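Local coordinates for protein bacteriophage virulence determinant (Salmonella enterica subsp. enterica serovar Typhimurium str. 14028S, PDB 6GGR) that probably acts as a zinc-dependent protease effector of the PipA family that Salmonella uses to cleave host NF-κB subunits, at residues 148-162 against 198-211. Sequence-based numbering, arbitrary orientation.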
loop_
_atom_site.group_PDB
_atom_site.type_symbol
_atom_site.label_atom_id
_atom_site.label_comp_id
_atom_site.label_asym_id
_atom_site.label_seq_id
_atom_site.Cartn_x
_atom_site.Cartn_y
_atom_site.Cartn_z
ATOM N N TYR B 148 7.629 0.041 7.187
ATOM C CA TYR B 148 7.539 0.215 8.615
ATOM C C TYR B 148 6.152 0.467 9.195
ATOM O O TYR B 148 5.313 0.925 8.549
ATOM C CB TYR B 148 8.536 1.346 9.076
ATOM C CG TYR B 148 10.032 1.005 8.888
ATOM C CD1 TYR B 148 10.649 1.178 7.687
ATOM C CD2 TYR B 148 10.791 0.493 9.910
ATOM C CE1 TYR B 148 11.934 0.893 7.499
ATOM C CE2 TYR B 148 12.084 0.203 9.762
ATOM C CZ TYR B 148 12.690 0.414 8.549
ATOM O OH TYR B 148 13.969 0.089 8.376
ATOM N N TYR B 149 5.977 0.068 10.433
ATOM C CA TYR B 149 4.765 0.427 11.152
ATOM C C TYR B 149 5.147 1.088 12.469
ATOM O O TYR B 149 6.276 0.959 12.952
ATOM C CB TYR B 149 3.856 -0.796 11.394
ATOM C CG TYR B 149 4.381 -1.846 12.357
ATOM C CD1 TYR B 149 4.253 -1.688 13.731
ATOM C CD2 TYR B 149 4.966 -3.016 11.889
ATOM C CE1 TYR B 149 4.714 -2.656 14.613
ATOM C CE2 TYR B 149 5.431 -3.989 12.765
ATOM C CZ TYR B 149 5.300 -3.804 14.121
ATOM O OH TYR B 149 5.764 -4.774 14.981
ATOM N N GLU B 150 4.195 1.810 13.046
ATOM C CA GLU B 150 4.455 2.599 14.240
ATOM C C GLU B 150 4.206 1.770 15.494
ATOM O O GLU B 150 3.219 1.034 15.580
ATOM C CB GLU B 150 3.579 3.848 14.254
ATOM C CG GLU B 150 4.050 4.911 15.231
ATOM C CD GLU B 150 3.607 6.305 14.831
ATOM O OE1 GLU B 150 2.433 6.466 14.434
ATOM O OE2 GLU B 150 4.435 7.235 14.903
ATOM N N SER B 151 5.115 1.892 16.462
ATOM C CA SER B 151 4.995 1.213 17.745
ATOM C C SER B 151 5.518 2.131 18.838
ATOM O O SER B 151 6.045 3.215 18.571
ATOM C CB SER B 151 5.766 -0.113 17.764
ATOM O OG SER B 151 7.146 0.111 18.007
ATOM N N ASN B 152 5.374 1.685 20.086
ATOM C CA ASN B 152 5.906 2.444 21.212
ATOM C C ASN B 152 7.425 2.365 21.287
ATOM O O ASN B 152 8.041 3.196 21.962
ATOM C CB ASN B 152 5.302 1.944 22.523
ATOM C CG ASN B 152 3.819 2.233 22.631
ATOM O OD1 ASN B 152 3.346 3.283 22.193
ATOM N ND2 ASN B 152 3.075 1.305 23.221
ATOM N N ASP B 153 8.035 1.385 20.621
ATOM C CA ASP B 153 9.484 1.239 20.583
ATOM C C ASP B 153 10.092 1.858 19.334
ATOM O O ASP B 153 11.228 1.533 18.978
ATOM C CB ASP B 153 9.871 -0.238 20.665
ATOM C CG ASP B 153 9.455 -0.880 21.968
ATOM O OD1 ASP B 153 9.273 -0.154 22.968
ATOM O OD2 ASP B 153 9.311 -2.120 21.986
ATOM N N GLY B 154 9.359 2.740 18.662
ATOM C CA GLY B 154 9.816 3.312 17.420
ATOM C C GLY B 154 9.375 2.500 16.221
ATOM O O GLY B 154 8.698 1.472 16.344
ATOM N N PRO B 155 9.764 2.945 15.030
ATOM C CA PRO B 155 9.322 2.260 13.811
ATOM C C PRO B 155 9.842 0.833 13.757
ATOM O O PRO B 155 11.019 0.570 14.008
ATOM C CB PRO B 155 9.908 3.122 12.688
ATOM C CG PRO B 155 11.068 3.832 13.314
ATOM C CD PRO B 155 10.674 4.068 14.743
ATOM N N GLN B 156 8.944 -0.089 13.422
ATOM C CA GLN B 156 9.261 -1.503 13.293
ATOM C C GLN B 156 9.103 -1.921 11.840
ATOM O O GLN B 156 8.183 -1.468 11.153
ATOM C CB GLN B 156 8.341 -2.357 14.174
ATOM C CG GLN B 156 8.316 -1.950 15.631
ATOM C CD GLN B 156 9.666 -2.094 16.294
ATOM O OE1 GLN B 156 10.269 -3.166 16.267
ATOM N NE2 GLN B 156 10.157 -1.010 16.882
ATOM N N GLN B 157 10.000 -2.784 11.378
ATOM C CA GLN B 157 9.872 -3.342 10.040
ATOM C C GLN B 157 8.725 -4.338 9.998
ATOM O O GLN B 157 8.549 -5.142 10.917
ATOM C CB GLN B 157 11.157 -4.053 9.616
ATOM C CG GLN B 157 12.384 -3.179 9.536
ATOM C CD GLN B 157 13.500 -3.832 8.744
ATOM O OE1 GLN B 157 13.305 -4.879 8.124
ATOM N NE2 GLN B 157 14.676 -3.218 8.755
ATOM N N PHE B 158 7.942 -4.286 8.924
ATOM C CA PHE B 158 7.020 -5.377 8.644
ATOM C C PHE B 158 7.810 -6.648 8.363
ATOM O O PHE B 158 8.825 -6.622 7.661
ATOM C CB PHE B 158 6.140 -5.047 7.439
ATOM C CG PHE B 158 4.946 -4.195 7.760
ATOM C CD1 PHE B 158 3.864 -4.726 8.434
ATOM C CD2 PHE B 158 4.887 -2.876 7.345
ATOM C CE1 PHE B 158 2.756 -3.953 8.716
ATOM C CE2 PHE B 158 3.779 -2.097 7.621
ATOM C CZ PHE B 158 2.711 -2.641 8.310
ATOM N N ASP B 159 7.348 -7.762 8.918
ATOM C CA ASP B 159 7.900 -9.070 8.605
ATOM C C ASP B 159 6.816 -9.932 7.968
ATOM O O ASP B 159 5.635 -9.577 7.950
ATOM C CB ASP B 159 8.477 -9.748 9.857
ATOM C CG ASP B 159 7.404 -10.257 10.806
ATOM O OD1 ASP B 159 6.366 -9.582 10.979
ATOM O OD2 ASP B 159 7.606 -11.347 11.380
ATOM N N THR B 160 7.239 -11.079 7.437
ATOM C CA THR B 160 6.326 -11.934 6.681
ATOM C C THR B 160 5.112 -12.312 7.522
ATOM O O THR B 160 3.970 -12.238 7.054
ATOM C CB THR B 160 7.066 -13.186 6.207
ATOM O OG1 THR B 160 8.199 -12.800 5.425
ATOM C CG2 THR B 160 6.158 -14.075 5.364
ATOM N N THR B 161 5.339 -12.716 8.770
ATOM C CA THR B 161 4.235 -13.166 9.611
ATOM C C THR B 161 3.180 -12.076 9.753
ATOM O O THR B 161 1.999 -12.300 9.461
ATOM C CB THR B 161 4.759 -13.599 10.977
ATOM O OG1 THR B 161 5.778 -14.591 10.800
ATOM C CG2 THR B 161 3.629 -14.185 11.827
ATOM N N ARG B 162 3.591 -10.877 10.182
ATOM C CA ARG B 162 2.635 -9.788 10.354
ATOM C C ARG B 162 1.926 -9.465 9.044
ATOM O O ARG B 162 0.703 -9.297 9.016
ATOM C CB ARG B 162 3.331 -8.540 10.900
ATOM C CG ARG B 162 2.366 -7.389 11.180
ATOM C CD ARG B 162 3.025 -6.228 11.927
ATOM N NE ARG B 162 3.295 -6.532 13.335
ATOM C CZ ARG B 162 2.407 -6.415 14.322
ATOM N NH1 ARG B 162 1.171 -6.006 14.076
ATOM N NH2 ARG B 162 2.750 -6.708 15.567
ATOM N N MET B 198 0.722 -15.923 19.197
ATOM C CA MET B 198 1.633 -16.834 18.512
ATOM C C MET B 198 3.043 -16.809 19.088
ATOM O O MET B 198 3.900 -17.558 18.610
ATOM C CB MET B 198 1.708 -16.484 17.019
ATOM C CG MET B 198 0.425 -16.713 16.243
ATOM S SD MET B 198 0.554 -16.116 14.548
ATOM C CE MET B 198 1.638 -17.365 13.860
ATOM N N GLY B 199 3.312 -15.968 20.083
ATOM C CA GLY B 199 4.668 -15.814 20.564
ATOM C C GLY B 199 5.537 -14.956 19.676
ATOM O O GLY B 199 6.765 -15.043 19.758
ATOM N N HIS B 200 4.937 -14.139 18.818
ATOM C CA HIS B 200 5.699 -13.220 17.984
ATOM C C HIS B 200 6.177 -12.035 18.819
ATOM O O HIS B 200 5.380 -11.368 19.484
ATOM C CB HIS B 200 4.848 -12.743 16.811
ATOM C CG HIS B 200 5.648 -12.275 15.637
ATOM N ND1 HIS B 200 6.162 -11.000 15.549
ATOM C CD2 HIS B 200 6.029 -12.915 14.506
ATOM C CE1 HIS B 200 6.821 -10.870 14.411
ATOM N NE2 HIS B 200 6.755 -12.018 13.759
ATOM N N THR B 201 7.484 -11.771 18.771
ATOM C CA THR B 201 8.120 -10.801 19.659
ATOM C C THR B 201 7.892 -9.351 19.238
ATOM O O THR B 201 8.067 -8.449 20.067
ATOM C CB THR B 201 9.626 -11.092 19.720
ATOM O OG1 THR B 201 9.835 -12.404 20.256
ATOM C CG2 THR B 201 10.372 -10.071 20.582
ATOM N N SER B 202 7.515 -9.104 17.990
ATOM C CA SER B 202 7.456 -7.737 17.489
ATOM C C SER B 202 6.562 -6.884 18.389
ATOM O O SER B 202 5.532 -7.368 18.873
ATOM C CB SER B 202 6.923 -7.712 16.055
ATOM O OG SER B 202 5.547 -8.056 16.007
ATOM N N PRO B 203 6.917 -5.622 18.638
ATOM C CA PRO B 203 6.023 -4.763 19.408
ATOM C C PRO B 203 4.712 -4.577 18.677
ATOM O O PRO B 203 4.675 -4.553 17.434
ATOM C CB PRO B 203 6.803 -3.440 19.509
ATOM C CG PRO B 203 8.205 -3.759 19.134
ATOM C CD PRO B 203 8.131 -4.912 18.202
ATOM N N PRO B 204 3.604 -4.441 19.403
ATOM C CA PRO B 204 2.319 -4.241 18.725
ATOM C C PRO B 204 2.261 -2.903 18.005
ATOM O O PRO B 204 2.924 -1.932 18.375
ATOM C CB PRO B 204 1.294 -4.318 19.860
ATOM C CG PRO B 204 2.060 -4.053 21.096
ATOM C CD PRO B 204 3.452 -4.537 20.863
ATOM N N ARG B 205 1.442 -2.869 16.960
ATOM C CA ARG B 205 1.312 -1.703 16.095
ATOM C C ARG B 205 0.294 -0.751 16.705
ATOM O O ARG B 205 -0.899 -1.061 16.761
ATOM C CB ARG B 205 0.892 -2.149 14.699
ATOM C CG ARG B 205 0.778 -1.051 13.664
ATOM C CD ARG B 205 0.348 -1.665 12.349
ATOM N NE ARG B 205 0.338 -0.721 11.240
ATOM C CZ ARG B 205 -0.053 -1.037 10.010
ATOM N NH1 ARG B 205 -0.461 -2.275 9.738
ATOM N NH2 ARG B 205 -0.033 -0.121 9.051
ATOM N N ILE B 206 0.760 0.420 17.151
ATOM C CA ILE B 206 -0.094 1.354 17.879
ATOM C C ILE B 206 -0.904 2.257 16.963
ATOM O O ILE B 206 -1.863 2.889 17.428
ATOM C CB ILE B 206 0.736 2.226 18.843
ATOM C CG1 ILE B 206 1.656 3.181 18.069
ATOM C CG2 ILE B 206 1.545 1.339 19.786
ATOM C CD1 ILE B 206 2.485 4.098 18.952
ATOM N N ALA B 207 -0.552 2.342 15.680
ATOM C CA ALA B 207 -1.274 3.189 14.742
ATOM C C ALA B 207 -1.096 2.632 13.339
ATOM O O ALA B 207 -0.064 2.034 13.020
ATOM C CB ALA B 207 -0.785 4.639 14.802
ATOM N N TYR B 208 -2.115 2.836 12.504
ATOM C CA TYR B 208 -2.033 2.375 11.122
ATOM C C TYR B 208 -1.095 3.258 10.304
ATOM O O TYR B 208 -0.269 2.749 9.539
ATOM C CB TYR B 208 -3.426 2.338 10.492
ATOM C CG TYR B 208 -3.438 1.774 9.091
ATOM C CD1 TYR B 208 -3.417 0.402 8.874
ATOM C CD2 TYR B 208 -3.472 2.613 7.983
ATOM C CE1 TYR B 208 -3.427 -0.120 7.597
ATOM C CE2 TYR B 208 -3.484 2.100 6.701
ATOM C CZ TYR B 208 -3.462 0.733 6.514
ATOM O OH TYR B 208 -3.472 0.209 5.243
ATOM N N GLU B 209 -1.200 4.574 10.457
ATOM C CA GLU B 209 -0.325 5.516 9.776
ATOM C C GLU B 209 0.608 6.181 10.780
ATOM O O GLU B 209 0.370 6.167 11.990
ATOM C CB GLU B 209 -1.141 6.572 9.020
ATOM C CG GLU B 209 -1.353 6.238 7.541
ATOM C CD GLU B 209 -2.764 6.519 7.052
ATOM O OE1 GLU B 209 -3.534 7.183 7.778
ATOM O OE2 GLU B 209 -3.104 6.069 5.937
ATOM N N PHE B 210 1.687 6.759 10.257
ATOM C CA PHE B 210 2.685 7.403 11.094
ATOM C C PHE B 210 2.191 8.765 11.577
ATOM O O PHE B 210 1.197 9.310 11.090
ATOM C CB PHE B 210 3.999 7.574 10.332
ATOM C CG PHE B 210 4.800 6.313 10.212
ATOM C CD1 PHE B 210 5.369 5.733 11.333
ATOM C CD2 PHE B 210 4.998 5.716 8.976
ATOM C CE1 PHE B 210 6.110 4.572 11.229
ATOM C CE2 PHE B 210 5.741 4.555 8.865
ATOM C CZ PHE B 210 6.298 3.982 9.995
ATOM N N SER B 211 2.911 9.316 12.550
ATOM C CA SER B 211 2.685 10.685 12.999
ATOM C C SER B 211 3.936 11.242 13.669
ATOM O O SER B 211 4.830 11.761 13.000
ATOM C CB SER B 211 1.499 10.752 13.962
ATOM O OG SER B 211 0.274 10.867 13.256
HETATM O O HOH W 1 2.901 2.063 8.649
HETATM O O HOH W 2 2.063 1.879 11.229
HETATM O O HOH W 3 4.002 -0.942 20.367
HETATM O O HOH W 4 5.967 -7.532 12.627
#
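Ser202 OG is gripped by Arg162 NH2 at 3.1 Å, nearly straight and in the guanidinium plane, and by ND1 of His200 at 3.0 Å, with a weak water contact besides; Arg162 NH1 bonds to Asn192 OD1 of helix 186-197. The other nitrogen of the imidazole, His200 NE2, donates in its ring plane to the syn side of Asp159 OD2 (2.6 Å). Asp159 is also the N-cap of helix 160-173, its OD1 accepting from Arg162 N from above the carboxylate plane. Nearby, Tyr149 OH donates to Pro203 O (2.7 Å) in the carbonyl plane, while Gln156 CB lies over one face of the tyrosine ring. Arg205 runs fully extended past Tyr149, its CG anti to the backbone N (chi1 -177°), which carries the guanidinium to Phe158, whose CZ lies 3.4 Å above one guanidinium face, ring and guanidinium planes 83° apart. Arg205 NH2 bonds to Tyr208 O and to the backbone of another protein's chain. Farther along, Ile206 N donates to Glu150 O (3.0 Å), and a water accepts from Glu150 N and Arg205 NE. These bonds tie the C-terminal tail to the β-hairpin and to the start of the helix carrying zinc ligands His166 and His170, with Arg205 about 4 Å from the His166 side chain.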